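Local coordinates for protein UL37 (Suid herpesvirus 1, PDB 4K70) that serves as an inner tegument protein of the herpesvirus particle, represented by its N-terminal half, and probably helps to control intracellular trafficking of the virus, at residues Leu192-Ala197 / Leu216-Glu221; Glu325-Ser330 / Glu338-Ala343; Ala356-Ala361 / Gly410-Ala415. All coordinates share one frame; numbering follows the deposited sequence. Where two conformers were deposited one is given.

Contact 1 (Leu192-Ala197 / Leu216-Glu221)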
loop_
_atom_site.group_PDB
_atom_site.type_symbol
_atom_site.label_atom_id
_atom_site.label_comp_id
_atom_site.label_asym_id
_atom_site.label_seq_id
_atom_site.Cartn_x
_atom_site.Cartn_y
_atom_site.Cartn_z
ATOM N N LEU A 192 -3.477 -8.100 7.352
ATOM C CA LEU A 192 -4.556 -7.625 8.225
ATOM C C LEU A 192 -5.818 -8.519 8.173
ATOM O O LEU A 192 -6.293 -8.983 9.209
ATOM C CB LEU A 192 -4.882 -6.156 7.935
ATOM C CG LEU A 192 -6.109 -5.571 8.653
ATOM C CD1 LEU A 192 -5.940 -5.641 10.162
ATOM C CD2 LEU A 192 -6.371 -4.144 8.182
ATOM N N PRO A 193 -6.351 -8.778 6.969
ATOM C CA PRO A 193 -7.531 -9.651 6.827
ATOM C C PRO A 193 -7.288 -11.066 7.355
ATOM O O PRO A 193 -8.211 -11.715 7.850
ATOM C CB PRO A 193 -7.736 -9.727 5.312
ATOM C CG PRO A 193 -7.086 -8.518 4.768
ATOM C CD PRO A 193 -5.966 -8.149 5.698
ATOM N N LEU A 194 -6.057 -11.551 7.220
ATOM C CA LEU A 194 -5.694 -12.856 7.758
ATOM C C LEU A 194 -5.738 -12.833 9.283
ATOM O O LEU A 194 -6.345 -13.707 9.897
ATOM C CB LEU A 194 -4.300 -13.297 7.256
ATOM C CG LEU A 194 -3.695 -14.497 7.980
ATOM C CD1 LEU A 194 -4.611 -15.702 7.884
ATOM C CD2 LEU A 194 -2.295 -14.841 7.436
ATOM N N ALA A 195 -5.077 -11.845 9.889
ATOM C CA ALA A 195 -5.100 -11.674 11.346
ATOM C C ALA A 195 -6.532 -11.524 11.882
ATOM O O ALA A 195 -6.898 -12.110 12.909
ATOM C CB ALA A 195 -4.264 -10.462 11.756
ATOM N N LEU A 196 -7.333 -10.722 11.195
ATOM C CA LEU A 196 -8.735 -10.549 11.596
ATOM C C LEU A 196 -9.524 -11.857 11.528
ATOM O O LEU A 196 -10.316 -12.146 12.424
ATOM C CB LEU A 196 -9.408 -9.458 10.765
ATOM C CG LEU A 196 -8.902 -8.041 11.072
ATOM C CD1 LEU A 196 -9.363 -7.023 10.037
ATOM C CD2 LEU A 196 -9.305 -7.617 12.474
ATOM N N ALA A 197 -9.310 -12.657 10.480
ATOM C CA ALA A 197 -10.034 -13.920 10.378
ATOM C C ALA A 197 -9.586 -14.913 11.450
ATOM O O ALA A 197 -10.396 -15.659 12.012
ATOM C CB ALA A 197 -9.892 -14.527 8.973
ATOM N N LEU A 216 -11.988 -22.094 7.058
ATOM C CA LEU A 216 -12.008 -22.366 5.628
ATOM C C LEU A 216 -11.691 -21.127 4.815
ATOM O O LEU A 216 -10.952 -21.207 3.835
ATOM C CB LEU A 216 -13.341 -22.966 5.188
ATOM C CG LEU A 216 -13.617 -24.355 5.765
ATOM C CD1 LEU A 216 -14.909 -24.951 5.176
ATOM C CD2 LEU A 216 -12.422 -25.259 5.507
ATOM N N THR A 217 -12.235 -19.977 5.203
ATOM C CA THR A 217 -11.877 -18.746 4.492
ATOM C C THR A 217 -10.362 -18.491 4.563
ATOM O O THR A 217 -9.752 -18.015 3.601
ATOM C CB THR A 217 -12.652 -17.494 4.987
ATOM O OG1 THR A 217 -12.184 -17.107 6.290
ATOM C CG2 THR A 217 -14.174 -17.743 5.010
ATOM N N ILE A 218 -9.761 -18.822 5.701
ATOM C CA ILE A 218 -8.328 -18.603 5.884
ATOM C C ILE A 218 -7.532 -19.579 5.011
ATOM O O ILE A 218 -6.568 -19.197 4.338
ATOM C CB ILE A 218 -7.916 -18.764 7.355
ATOM C CG1 ILE A 218 -8.519 -17.636 8.198
ATOM C CG2 ILE A 218 -6.384 -18.759 7.492
ATOM C CD1 ILE A 218 -8.517 -17.919 9.697
ATOM N N ALA A 219 -7.940 -20.839 5.019
ATOM C CA ALA A 219 -7.268 -21.844 4.201
ATOM C C ALA A 219 -7.311 -21.417 2.739
ATOM O O ALA A 219 -6.301 -21.480 2.037
ATOM C CB ALA A 219 -7.908 -23.211 4.394
ATOM N N ASP A 220 -8.474 -20.929 2.304
ATOM C CA ASP A 220 -8.695 -20.576 0.896
ATOM C C ASP A 220 -8.044 -19.261 0.432
ATOM O O ASP A 220 -7.569 -19.171 -0.692
ATOM C CB ASP A 220 -10.198 -20.559 0.570
ATOM C CG ASP A 220 -10.806 -21.947 0.587
ATOM O OD1 ASP A 220 -10.027 -22.923 0.693
ATOM O OD2 ASP A 220 -12.044 -22.070 0.489
ATOM N N GLU A 221 -8.038 -18.244 1.285
ATOM C CA GLU A 221 -7.507 -16.931 0.927
ATOM C C GLU A 221 -5.998 -16.869 1.120
ATOM O O GLU A 221 -5.295 -16.175 0.393
ATOM C CB GLU A 221 -8.151 -15.833 1.788
ATOM C CG GLU A 221 -9.683 -15.776 1.754
ATOM C CD GLU A 221 -10.226 -14.823 0.703
ATOM O OE1 GLU A 221 -9.458 -14.443 -0.209
ATOM O OE2 GLU A 221 -11.421 -14.454 0.794
#
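Ile218 reaches from helix 208-223 to helix 191-201 and touches Leu194 and Ala197, residues one helical turn apart. Its CB points at the other helix, and the two branches that leave it divide the work. CG2, set anti to the backbone N, meets the end of Leu194, with Ile218 CG2 lying 3.6 Å from Leu194 CD1. CG1 goes the other way, to the methyl of Ala197; Ile218 CG1 and Ala197 CB are 3.5 Å apart, somewhat tighter than ordinary van der Waals contact. At the tip, Ile218 CD1 folds past that methyl to the backbone, 3.6 Å from Ala197 C and 3.7 Å from Ala197 CB.

Leu194 does not aim its CB at the partner helix; its CG lies anti to the backbone N (chi1 168°), and this brings CD1 across to the isoleucine. The two side chains cross at about a right angle. Thr217 adds a looser approach, its OG1 4.4 Å from Ala197 CB, while the same hydroxyl is hydrogen-bonded to the carbonyl O of Phe214 one turn back. Phe222 packs on Leu194 and Phe223 on Ile218, extending the apolar seam along helix 208-223.

All four touching residues are buried, and no hydrogen bond passes between the segments, whose axes come within 10.0 Å at an angle of 156°. With the chain turning back between residues 201 and 208, this is the interface of an antiparallel helical hairpin, held by apolar packing within the all-helical UL37 N-terminal half.

Contact 2 (Glu325-Ser330 / Glu338-Ala343); sequences EAVQAS and EALVTA
The methyl of Ala339 is the bump at the middle of this interface, pointing from helix 333-342 into a shallow hollow of helix 321-329 bounded by Ala326 and Val327, with the Ser330 hydroxyl more loosely at its edge. Ala339 CB lies 4.1 Å from Ala326 CB and 4.2 Å from Val327 CG2. The axes approach to 9.1 Å, consistent with the small Ala326 and Ala339 facing each other. They run nearly antiparallel, at 159°, as the two arms of a helical hairpin whose bend lies between residues 329 and 333. On the inner flank the bulkier side chains take over. Val327 holds CG2 beside its backbone N, and this methyl reaches the CD2 branch of Leu340, 3.7 Å from Leu340 CD2 and 4.0 Å from Leu340 CG, the two side chains meeting obliquely. Helix 366-385 packs against this flank, with Val377 on Val327 and with Thr374 and Val381 on Leu340. At the end of the first arm, Ser330 OG turns back to donate to Ala326 O (2.8 Å), tilted 25° from the carbonyl plane. Thr342 OG1 likewise donates to Glu338 O (2.6 Å), which also accepts the backbone N-H of Thr342.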
loop_
_atom_site.group_PDB
_atom_site.type_symbol
_atom_site.label_atom_id
_atom_site.label_comp_id
_atom_site.label_asym_id
_atom_site.label_seq_id
_atom_site.Cartn_x
_atom_site.Cartn_y
_atom_site.Cartn_z
ATOM N N GLU A 325 -24.007 -0.742 8.592
ATOM C CA GLU A 325 -23.884 0.441 9.443
ATOM C C GLU A 325 -22.431 0.667 9.885
ATOM O O GLU A 325 -21.912 1.790 9.809
ATOM C CB GLU A 325 -24.810 0.340 10.667
ATOM C CG GLU A 325 -26.290 0.509 10.319
ATOM C CD GLU A 325 -27.232 0.236 11.498
ATOM O OE1 GLU A 325 -26.743 0.166 12.651
ATOM O OE2 GLU A 325 -28.462 0.089 11.265
ATOM N N ALA A 326 -21.781 -0.393 10.359
ATOM C CA ALA A 326 -20.402 -0.253 10.839
ATOM C C ALA A 326 -19.442 0.098 9.702
ATOM O O ALA A 326 -18.486 0.850 9.900
ATOM C CB ALA A 326 -19.953 -1.503 11.579
ATOM N N VAL A 327 -19.700 -0.443 8.510
ATOM C CA VAL A 327 -18.890 -0.137 7.327
ATOM C C VAL A 327 -19.048 1.330 6.928
ATOM O O VAL A 327 -18.087 2.001 6.566
ATOM C CB VAL A 327 -19.284 -1.015 6.097
ATOM C CG1 VAL A 327 -18.803 -0.348 4.804
ATOM C CG2 VAL A 327 -18.738 -2.456 6.235
ATOM N N GLN A 328 -20.278 1.820 6.974
ATOM C CA GLN A 328 -20.535 3.216 6.665
ATOM C C GLN A 328 -19.856 4.140 7.659
ATOM O O GLN A 328 -19.362 5.203 7.283
ATOM C CB GLN A 328 -22.032 3.495 6.683
ATOM C CG GLN A 328 -22.756 3.084 5.434
ATOM C CD GLN A 328 -24.241 3.317 5.571
ATOM O OE1 GLN A 328 -24.982 2.446 6.034
ATOM N NE2 GLN A 328 -24.684 4.506 5.198
ATOM N N ALA A 329 -19.830 3.745 8.927
ATOM C CA ALA A 329 -19.296 4.628 9.970
ATOM C C ALA A 329 -17.769 4.680 9.994
ATOM O O ALA A 329 -17.177 5.524 10.677
ATOM C CB ALA A 329 -19.807 4.197 11.316
ATOM N N SER A 330 -17.135 3.761 9.268
ATOM C CA SER A 330 -15.676 3.611 9.292
ATOM C C SER A 330 -14.972 4.761 8.582
ATOM O O SER A 330 -15.337 5.126 7.462
ATOM C CB SER A 330 -15.270 2.290 8.620
ATOM O OG SER A 330 -15.741 1.165 9.345
ATOM N N GLU A 338 -11.910 -4.323 9.579
ATOM C CA GLU A 338 -12.331 -5.068 10.770
ATOM C C GLU A 338 -13.839 -5.336 10.751
ATOM O O GLU A 338 -14.299 -6.407 11.150
ATOM C CB GLU A 338 -11.952 -4.320 12.057
ATOM C CG GLU A 338 -12.541 -4.969 13.310
ATOM C CD GLU A 338 -11.875 -4.492 14.589
ATOM O OE1 GLU A 338 -11.009 -3.595 14.508
ATOM O OE2 GLU A 338 -12.211 -5.019 15.674
ATOM N N ALA A 339 -14.606 -4.360 10.281
ATOM C CA ALA A 339 -16.052 -4.504 10.215
ATOM C C ALA A 339 -16.412 -5.587 9.216
ATOM O O ALA A 339 -17.291 -6.416 9.478
ATOM C CB ALA A 339 -16.698 -3.192 9.820
ATOM N N LEU A 340 -15.733 -5.580 8.071
ATOM C CA LEU A 340 -16.057 -6.527 7.002
ATOM C C LEU A 340 -15.723 -7.948 7.402
ATOM O O LEU A 340 -16.576 -8.821 7.378
ATOM C CB LEU A 340 -15.309 -6.163 5.725
ATOM C CG LEU A 340 -15.817 -4.896 5.042
ATOM C CD1 LEU A 340 -14.793 -4.381 4.041
ATOM C CD2 LEU A 340 -17.140 -5.193 4.346
ATOM N N VAL A 341 -14.465 -8.179 7.762
ATOM C CA VAL A 341 -13.981 -9.527 8.023
ATOM C C VAL A 341 -14.658 -10.165 9.238
ATOM O O VAL A 341 -14.990 -11.346 9.222
ATOM C CB VAL A 341 -12.441 -9.525 8.222
ATOM C CG1 VAL A 341 -11.963 -10.911 8.609
ATOM C CG2 VAL A 341 -11.743 -9.007 6.953
ATOM N N THR A 342 -14.838 -9.371 10.293
ATOM C CA THR A 342 -15.534 -9.813 11.501
ATOM C C THR A 342 -16.941 -10.328 11.186
ATOM O O THR A 342 -17.411 -11.284 11.812
ATOM C CB THR A 342 -15.612 -8.667 12.561
ATOM O OG1 THR A 342 -14.288 -8.264 12.917
ATOM C CG2 THR A 342 -16.311 -9.129 13.810
ATOM N N ALA A 343 -17.595 -9.714 10.201
ATOM C CA ALA A 343 -18.956 -10.102 9.825
ATOM C C ALA A 343 -18.967 -11.214 8.778
ATOM O O ALA A 343 -20.034 -11.650 8.339
ATOM C CB ALA A 343 -19.742 -8.902 9.323
#

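Contact 3 (Ala356-Ala361 / Gly410-Ala415)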
loop_
_atom_site.group_PDB
_atom_site.type_symbol
_atom_site.label_atom_id
_atom_site.label_comp_id
_atom_site.label_asym_id
_atom_site.label_seq_id
_atom_site.Cartn_x
_atom_site.Cartn_y
_atom_site.Cartn_z
ATOM N N ALA A 356 -24.500 -12.235 -6.333
ATOM C CA ALA A 356 -25.810 -12.770 -5.982
ATOM C C ALA A 356 -26.871 -11.682 -5.834
ATOM O O ALA A 356 -28.005 -11.836 -6.288
ATOM C CB ALA A 356 -25.715 -13.577 -4.703
ATOM N N VAL A 357 -26.519 -10.583 -5.172
ATOM C CA VAL A 357 -27.485 -9.520 -4.957
ATOM C C VAL A 357 -27.711 -8.712 -6.229
ATOM O O VAL A 357 -28.850 -8.417 -6.575
ATOM C CB VAL A 357 -27.039 -8.560 -3.821
ATOM C CG1 VAL A 357 -27.910 -7.323 -3.819
ATOM C CG2 VAL A 357 -27.100 -9.266 -2.484
ATOM N N LEU A 358 -26.632 -8.347 -6.926
ATOM C CA LEU A 358 -26.789 -7.501 -8.110
ATOM C C LEU A 358 -27.533 -8.242 -9.232
ATOM O O LEU A 358 -28.164 -7.624 -10.091
ATOM C CB LEU A 358 -25.442 -6.972 -8.612
ATOM C CG LEU A 358 -24.797 -5.900 -7.726
ATOM C CD1 LEU A 358 -23.493 -5.372 -8.351
ATOM C CD2 LEU A 358 -25.778 -4.781 -7.463
ATOM N N ASP A 359 -27.467 -9.566 -9.214
ATOM C CA ASP A 359 -28.207 -10.347 -10.196
ATOM C C ASP A 359 -29.720 -10.210 -9.993
ATOM O O ASP A 359 -30.495 -10.670 -10.815
ATOM C CB ASP A 359 -27.786 -11.822 -10.175
ATOM C CG ASP A 359 -26.522 -12.092 -11.006
ATOM O OD1 ASP A 359 -26.135 -11.228 -11.835
ATOM O OD2 ASP A 359 -25.920 -13.181 -10.835
ATOM N N ARG A 360 -30.143 -9.573 -8.903
ATOM C CA ARG A 360 -31.572 -9.412 -8.640
ATOM C C ARG A 360 -32.056 -7.997 -8.844
ATOM O O ARG A 360 -33.260 -7.741 -8.805
ATOM C CB ARG A 360 -31.926 -9.884 -7.238
ATOM C CG ARG A 360 -31.761 -11.356 -7.102
ATOM C CD ARG A 360 -32.078 -11.857 -5.719
ATOM N NE ARG A 360 -31.852 -13.298 -5.694
ATOM C CZ ARG A 360 -32.821 -14.203 -5.692
ATOM N NH1 ARG A 360 -34.091 -13.809 -5.670
ATOM N NH2 ARG A 360 -32.514 -15.499 -5.690
ATOM N N ALA A 361 -31.120 -7.084 -9.068
ATOM C CA ALA A 361 -31.448 -5.686 -9.324
ATOM C C ALA A 361 -32.240 -5.565 -10.627
ATOM O O ALA A 361 -32.095 -6.408 -11.511
ATOM C CB ALA A 361 -30.159 -4.855 -9.392
ATOM N N GLY A 410 -22.642 2.447 -11.654
ATOM C CA GLY A 410 -23.465 3.617 -11.926
ATOM C C GLY A 410 -24.923 3.272 -12.150
ATOM O O GLY A 410 -25.822 4.043 -11.819
ATOM N N ASP A 411 -25.158 2.080 -12.684
ATOM C CA ASP A 411 -26.493 1.666 -13.072
ATOM C C ASP A 411 -27.244 0.923 -11.968
ATOM O O ASP A 411 -28.454 0.735 -12.066
ATOM C CB ASP A 411 -26.431 0.813 -14.348
ATOM C CG ASP A 411 -26.172 1.649 -15.598
ATOM O OD1 ASP A 411 -26.499 2.858 -15.588
ATOM O OD2 ASP A 411 -25.644 1.099 -16.591
ATOM N N VAL A 412 -26.541 0.493 -10.926
ATOM C CA VAL A 412 -27.200 -0.188 -9.808
ATOM C C VAL A 412 -27.187 0.604 -8.503
ATOM O O VAL A 412 -27.636 0.098 -7.472
ATOM C CB VAL A 412 -26.592 -1.590 -9.525
ATOM C CG1 VAL A 412 -26.987 -2.589 -10.619
ATOM C CG2 VAL A 412 -25.075 -1.505 -9.357
ATOM N N THR A 413 -26.672 1.829 -8.518
ATOM C CA THR A 413 -26.579 2.551 -7.256
ATOM C C THR A 413 -27.976 2.905 -6.754
ATOM O O THR A 413 -28.270 2.713 -5.581
ATOM C CB THR A 413 -25.627 3.797 -7.294
ATOM O OG1 THR A 413 -26.043 4.707 -8.315
ATOM C CG2 THR A 413 -24.194 3.372 -7.565
ATOM N N ALA A 414 -28.840 3.385 -7.643
ATOM C CA ALA A 414 -30.236 3.659 -7.257
ATOM C C ALA A 414 -30.879 2.411 -6.663
ATOM O O ALA A 414 -31.488 2.478 -5.604
ATOM C CB ALA A 414 -31.051 4.174 -8.448
ATOM N N ALA A 415 -30.705 1.266 -7.326
ATOM C CA ALA A 415 -31.311 0.018 -6.865
ATOM C C ALA A 415 -30.785 -0.413 -5.505
ATOM O O ALA A 415 -31.494 -1.045 -4.724
ATOM C CB ALA A 415 -31.097 -1.096 -7.894
#
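Val412 turns both methyls and its CB to Leu358, and CG1 to Ala361 as well. Leu358 CD2 sits over the branch, 3.8 Å from Val412 CG2, 3.9 Å from Val412 CB and 4.0 Å from Val412 CG1, the two side chains crossing at roughly a right angle. CG1 also faces the neighbouring methyl, with Ala361 CB 4.1 Å from Val412 CG1. Ala361 CB touches a second loop residue too, 4.2 Å from Ala415 CB.

In Val412, CG1 lies anti to the carbonyl carbon (chi1 -72°) and CG2 falls between the backbone N and the carbonyl carbon; with CB aimed at the other segment, both methyls come near Leu358 CD2. On the other side, a type I beta turn from Leu358 to Ala361, closed by the bond from Ala361 N to Leu358 O (3.2 Å), brings its first and last residues to the same partner. Farther out, Leu416 packs on Leu358, Arg360 forms a salt bridge with Asp314, and Ala415 O accepts a weak hydrogen bond from Arg369.

No hydrogen bond or charge pair joins the two segments; without any directional bond, the placing of the loop after helix 405-409 against this turn probably rests on the fit of methyl groups.

Contacts 1 and 2 adjoin, their centres 16 Å apart: Leu196 CD1 packs 3.6 Å from Glu338 CA, and Leu196 CB also meets Val341 CG1, so helix 191-201 rests on helix 333-342, the second arm of the hairpin of contact 2. Contact 3 touches neither, its centre lying 21 Å from that of contact 2 and 28 Å from that of contact 1. Helix 347-358 directly follows helix 333-342, linking contacts 2 and 3. No metal is bound in the three contacts here, although Glu325 and Asp359 are calcium ligands in a structure of this protein; the side chain of Ala197 is about 10 Å from a bound sodium ion, that of Leu340 about 14 Å from a bound calcium ion.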